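Local coordinates for protein extracellular invertase (Aspergillus kawachii, PDB 5XH8) that probably hydrolyses sucrose as a family 32 beta-fructofuranosidase and, with high transfructosylation activity, builds fructooligosaccharides such as 1-kestose, at residues Gly350-Asn362 against Ala508-Glu520. Numbering follows the deposited sequence.
Sequences GDLFEQAEGFPTN and AARTTDGIDSSAE
Leu352 sends its CD2 methyl against the carboxylate of Asp516, 3.7 Å from OD2, the two side chains crossing at about a right angle. That oxygen also carries a salt bridge to Arg502, while OD1 takes two donors from Ser518: OG on its syn lone pair at 2.7 Å, and the backbone N from 60° out of the carboxylate plane, closing an Asx turn. The bonds from Ser518 and Arg502 thus hold the carboxylate in place where the leucine methyl meets it. Further along, Ala356 rests its CB on the carbonyl O of Gly514 and opens a type II beta turn that runs to Phe359. Within that turn the carbonyl O of Glu357 lies 3.4 Å from Gly514 CA, and Gly358 comes up beside Asp513 CB. The two segments run closely past each other here, the CA atoms of Phe359 and Gly514 being the nearest such pair across the contact at 4.2 Å, and both Gly358 and Gly514 have positive phi. Phe359, its ring swung anti to the backbone N (chi1 -177°), turns an edge to the carbonyl O of Gly514, which lies in the ring plane 3.3 Å from CD2; the same CD2 touches Ile515 CG1. Its backbone adds a CA-H...O contact to Asp513 O. Pro360 sets CD over one face of the phenylalanine ring, offset toward the rim, and with the same atom meets Thr512 CG2 at 4.0 Å. This proline is the N-cap of helix 361-364, which leads into strand 366-385 of the N-terminal domain, a beta-propeller in this family. The partner loop links strands 497-501 and 520-523 at the edge of a C-terminal-domain sheet, so the contact joins propeller to beta-sandwich, with Leu352 also touching Ser317 and Phe359 touching Arg566.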
loop_
_atom_site.group_PDB
_atom_site.type_symbol
_atom_site.label_atom_id
_atom_site.label_comp_id
_atom_site.label_asym_id
_atom_site.label_seq_id
_atom_site.Cartn_x
_atom_site.Cartn_y
_atom_site.Cartn_z
ATOM N N GLY A 350 -27.354 16.728 -6.221
ATOM C CA GLY A 350 -28.817 16.690 -6.304
ATOM C C GLY A 350 -29.536 16.633 -4.963
ATOM O O GLY A 350 -30.742 16.865 -4.921
ATOM N N ASP A 351 -28.817 16.295 -3.881
ATOM C CA ASP A 351 -29.453 15.967 -2.619
ATOM C C ASP A 351 -28.721 16.560 -1.407
ATOM O O ASP A 351 -28.634 15.923 -0.352
ATOM C CB ASP A 351 -29.583 14.426 -2.505
ATOM C CG ASP A 351 -28.246 13.713 -2.572
ATOM O OD1 ASP A 351 -27.189 14.385 -2.596
ATOM O OD2 ASP A 351 -28.252 12.473 -2.633
ATOM N N LEU A 352 -28.200 17.775 -1.566
ATOM C CA LEU A 352 -27.504 18.468 -0.484
ATOM C C LEU A 352 -26.362 17.601 0.085
ATOM O O LEU A 352 -26.206 17.455 1.304
ATOM C CB LEU A 352 -28.493 18.893 0.623
ATOM C CG LEU A 352 -29.595 19.873 0.197
ATOM C CD1 LEU A 352 -30.540 20.132 1.368
ATOM C CD2 LEU A 352 -28.992 21.169 -0.302
ATOM N N PHE A 353 -25.569 17.029 -0.818
ATOM C CA PHE A 353 -24.477 16.145 -0.421
ATOM C C PHE A 353 -24.976 15.026 0.498
ATOM O O PHE A 353 -24.392 14.747 1.523
ATOM C CB PHE A 353 -23.347 16.965 0.206
ATOM C CG PHE A 353 -22.973 18.177 -0.600
ATOM C CD1 PHE A 353 -22.103 18.062 -1.682
ATOM C CD2 PHE A 353 -23.502 19.432 -0.287
ATOM C CE1 PHE A 353 -21.767 19.178 -2.424
ATOM C CE2 PHE A 353 -23.154 20.550 -1.024
ATOM C CZ PHE A 353 -22.282 20.427 -2.087
ATOM N N GLU A 354 -26.102 14.439 0.101
ATOM C CA GLU A 354 -26.775 13.349 0.818
ATOM C C GLU A 354 -27.332 13.747 2.178
ATOM O O GLU A 354 -27.460 12.911 3.046
ATOM C CB GLU A 354 -25.865 12.104 0.898
ATOM C CG GLU A 354 -25.350 11.757 -0.490
ATOM C CD GLU A 354 -24.511 10.504 -0.580
ATOM O OE1 GLU A 354 -24.407 9.767 0.403
ATOM O OE2 GLU A 354 -23.977 10.257 -1.678
ATOM N N GLN A 355 -27.693 15.015 2.343
ATOM C CA GLN A 355 -28.382 15.485 3.559
ATOM C C GLN A 355 -29.889 15.741 3.344
ATOM O O GLN A 355 -30.610 15.956 4.308
ATOM C CB GLN A 355 -27.704 16.760 4.086
ATOM C CG GLN A 355 -26.264 16.575 4.556
ATOM C CD GLN A 355 -26.146 15.581 5.704
ATOM O OE1 GLN A 355 -25.319 14.678 5.689
ATOM N NE2 GLN A 355 -26.997 15.736 6.695
ATOM N N ALA A 356 -30.369 15.694 2.102
ATOM C CA ALA A 356 -31.762 16.042 1.803
ATOM C C ALA A 356 -32.719 14.892 2.089
ATOM O O ALA A 356 -33.230 14.223 1.167
ATOM C CB ALA A 356 -31.903 16.500 0.364
ATOM N N GLU A 357 -33.013 14.708 3.365
ATOM C CA GLU A 357 -33.823 13.569 3.806
ATOM C C GLU A 357 -35.279 13.585 3.306
ATOM O O GLU A 357 -35.987 14.584 3.445
ATOM C CB GLU A 357 -33.799 13.497 5.334
ATOM C CG GLU A 357 -34.357 12.188 5.880
ATOM C CD GLU A 357 -33.997 11.942 7.334
ATOM O OE1 GLU A 357 -33.482 12.868 8.018
ATOM O OE2 GLU A 357 -34.240 10.802 7.780
ATOM N N GLY A 358 -35.715 12.466 2.739
ATOM C CA GLY A 358 -37.073 12.325 2.214
ATOM C C GLY A 358 -37.319 12.801 0.787
ATOM O O GLY A 358 -38.466 12.759 0.317
ATOM N N PHE A 359 -36.274 13.253 0.086
ATOM C CA PHE A 359 -36.399 13.639 -1.326
ATOM C C PHE A 359 -36.879 12.412 -2.129
ATOM O O PHE A 359 -36.481 11.292 -1.844
ATOM C CB PHE A 359 -35.070 14.205 -1.895
ATOM C CG PHE A 359 -35.185 14.684 -3.325
ATOM C CD1 PHE A 359 -35.107 13.790 -4.391
ATOM C CD2 PHE A 359 -35.404 16.022 -3.606
ATOM C CE1 PHE A 359 -35.274 14.217 -5.700
ATOM C CE2 PHE A 359 -35.566 16.462 -4.932
ATOM C CZ PHE A 359 -35.496 15.561 -5.976
ATOM N N PRO A 360 -37.755 12.610 -3.127
ATOM C CA PRO A 360 -38.302 11.455 -3.841
ATOM C C PRO A 360 -37.329 10.865 -4.895
ATOM O O PRO A 360 -37.556 10.939 -6.111
ATOM C CB PRO A 360 -39.568 12.023 -4.456
ATOM C CG PRO A 360 -39.221 13.443 -4.711
ATOM C CD PRO A 360 -38.420 13.856 -3.528
ATOM N N THR A 361 -36.279 10.228 -4.388
ATOM C CA THR A 361 -35.156 9.772 -5.204
ATOM C C THR A 361 -35.558 8.581 -6.054
ATOM O O THR A 361 -35.281 8.564 -7.257
ATOM C CB THR A 361 -33.909 9.508 -4.323
ATOM O OG1 THR A 361 -33.465 10.779 -3.826
ATOM C CG2 THR A 361 -32.757 8.854 -5.131
ATOM N N ASN A 362 -36.291 7.634 -5.475
ATOM C CA ASN A 362 -36.727 6.470 -6.255
ATOM C C ASN A 362 -37.705 6.842 -7.355
ATOM O O ASN A 362 -37.722 6.193 -8.392
ATOM C CB ASN A 362 -37.342 5.397 -5.368
ATOM C CG ASN A 362 -36.337 4.799 -4.407
ATOM O OD1 ASN A 362 -35.125 4.928 -4.579
ATOM N ND2 ASN A 362 -36.838 4.155 -3.388
ATOM N N ALA A 508 -44.400 21.440 -4.822
ATOM C CA ALA A 508 -44.031 20.118 -4.284
ATOM C C ALA A 508 -43.312 20.178 -2.944
ATOM O O ALA A 508 -43.461 19.272 -2.120
ATOM C CB ALA A 508 -43.204 19.343 -5.296
ATOM N N ALA A 509 -42.567 21.251 -2.693
ATOM C CA ALA A 509 -41.914 21.458 -1.379
ATOM C C ALA A 509 -42.884 21.566 -0.201
ATOM O O ALA A 509 -42.479 21.383 0.946
ATOM C CB ALA A 509 -41.020 22.687 -1.413
ATOM N N ARG A 510 -44.150 21.872 -0.488
ATOM C CA ARG A 510 -45.200 21.982 0.523
ATOM C C ARG A 510 -45.796 20.625 0.859
ATOM O O ARG A 510 -46.380 20.476 1.913
ATOM C CB ARG A 510 -46.324 22.935 0.026
ATOM C CG ARG A 510 -45.829 24.345 -0.308
ATOM C CD ARG A 510 -46.790 25.195 -1.144
ATOM N NE ARG A 510 -46.010 26.199 -1.877
ATOM C CZ ARG A 510 -46.364 26.813 -3.014
ATOM N NH1 ARG A 510 -47.532 26.582 -3.607
ATOM N NH2 ARG A 510 -45.515 27.665 -3.583
ATOM N N THR A 511 -45.687 19.651 -0.049
ATOM C CA THR A 511 -46.250 18.308 0.144
ATOM C C THR A 511 -45.224 17.221 0.422
ATOM O O THR A 511 -45.583 16.127 0.808
ATOM C CB THR A 511 -47.007 17.864 -1.113
ATOM O OG1 THR A 511 -46.089 17.686 -2.213
ATOM C CG2 THR A 511 -48.042 18.907 -1.494
ATOM N N THR A 512 -43.947 17.523 0.210
ATOM C CA THR A 512 -42.901 16.506 0.166
ATOM C C THR A 512 -41.665 16.988 0.931
ATOM O O THR A 512 -41.261 18.140 0.787
ATOM C CB THR A 512 -42.553 16.216 -1.309
ATOM O OG1 THR A 512 -43.763 15.940 -2.058
ATOM C CG2 THR A 512 -41.579 15.032 -1.413
ATOM N N ASP A 513 -41.061 16.101 1.724
ATOM C CA ASP A 513 -39.804 16.399 2.411
ATOM C C ASP A 513 -38.609 16.422 1.436
ATOM O O ASP A 513 -38.647 15.813 0.361
ATOM C CB ASP A 513 -39.520 15.353 3.500
ATOM C CG ASP A 513 -40.575 15.342 4.608
ATOM O OD1 ASP A 513 -41.042 16.413 5.018
ATOM O OD2 ASP A 513 -40.936 14.248 5.058
ATOM N N GLY A 514 -37.558 17.112 1.852
ATOM C CA GLY A 514 -36.266 17.054 1.197
ATOM C C GLY A 514 -36.157 17.892 -0.057
ATOM O O GLY A 514 -35.210 17.714 -0.819
ATOM N N ILE A 515 -37.110 18.801 -0.268
ATOM C CA ILE A 515 -37.090 19.709 -1.407
ATOM C C ILE A 515 -36.739 21.078 -0.856
ATOM O O ILE A 515 -37.599 21.831 -0.387
ATOM C CB ILE A 515 -38.401 19.686 -2.214
ATOM C CG1 ILE A 515 -38.688 18.237 -2.644
ATOM C CG2 ILE A 515 -38.295 20.616 -3.429
ATOM C CD1 ILE A 515 -39.793 18.052 -3.645
ATOM N N ASP A 516 -35.441 21.359 -0.889
ATOM C CA ASP A 516 -34.859 22.576 -0.331
ATOM C C ASP A 516 -35.514 23.834 -0.934
ATOM O O ASP A 516 -35.692 23.920 -2.153
ATOM C CB ASP A 516 -33.340 22.570 -0.615
ATOM C CG ASP A 516 -32.583 23.679 0.093
ATOM O OD1 ASP A 516 -33.115 24.235 1.074
ATOM O OD2 ASP A 516 -31.432 23.984 -0.342
ATOM N N SER A 517 -35.874 24.788 -0.069
ATOM C CA SER A 517 -36.382 26.104 -0.499
ATOM C C SER A 517 -35.578 27.291 0.064
ATOM O O SER A 517 -35.987 28.440 -0.094
ATOM C CB SER A 517 -37.852 26.227 -0.117
ATOM O OG SER A 517 -37.986 26.157 1.295
ATOM N N SER A 518 -34.423 27.009 0.674
ATOM C CA SER A 518 -33.448 28.009 1.113
ATOM C C SER A 518 -33.073 28.964 0.025
ATOM O O SER A 518 -33.016 28.591 -1.152
ATOM C CB SER A 518 -32.111 27.348 1.478
ATOM O OG SER A 518 -32.278 26.410 2.483
ATOM N N ALA A 519 -32.706 30.163 0.448
ATOM C CA ALA A 519 -32.235 31.186 -0.448
ATOM C C ALA A 519 -30.817 30.810 -0.857
ATOM O O ALA A 519 -30.121 30.145 -0.108
ATOM C CB ALA A 519 -32.278 32.563 0.237
ATOM N N GLU A 520 -30.430 31.190 -2.069
ATOM C CA GLU A 520 -29.059 31.044 -2.550
ATOM C C GLU A 520 -28.574 32.462 -2.754
ATOM O O GLU A 520 -29.372 33.342 -3.120
ATOM C CB GLU A 520 -29.009 30.271 -3.878
ATOM C CG GLU A 520 -29.500 28.814 -3.800
ATOM C CD GLU A 520 -28.400 27.747 -3.641
ATOM O OE1 GLU A 520 -27.260 28.083 -3.273
ATOM O OE2 GLU A 520 -28.701 26.549 -3.850
#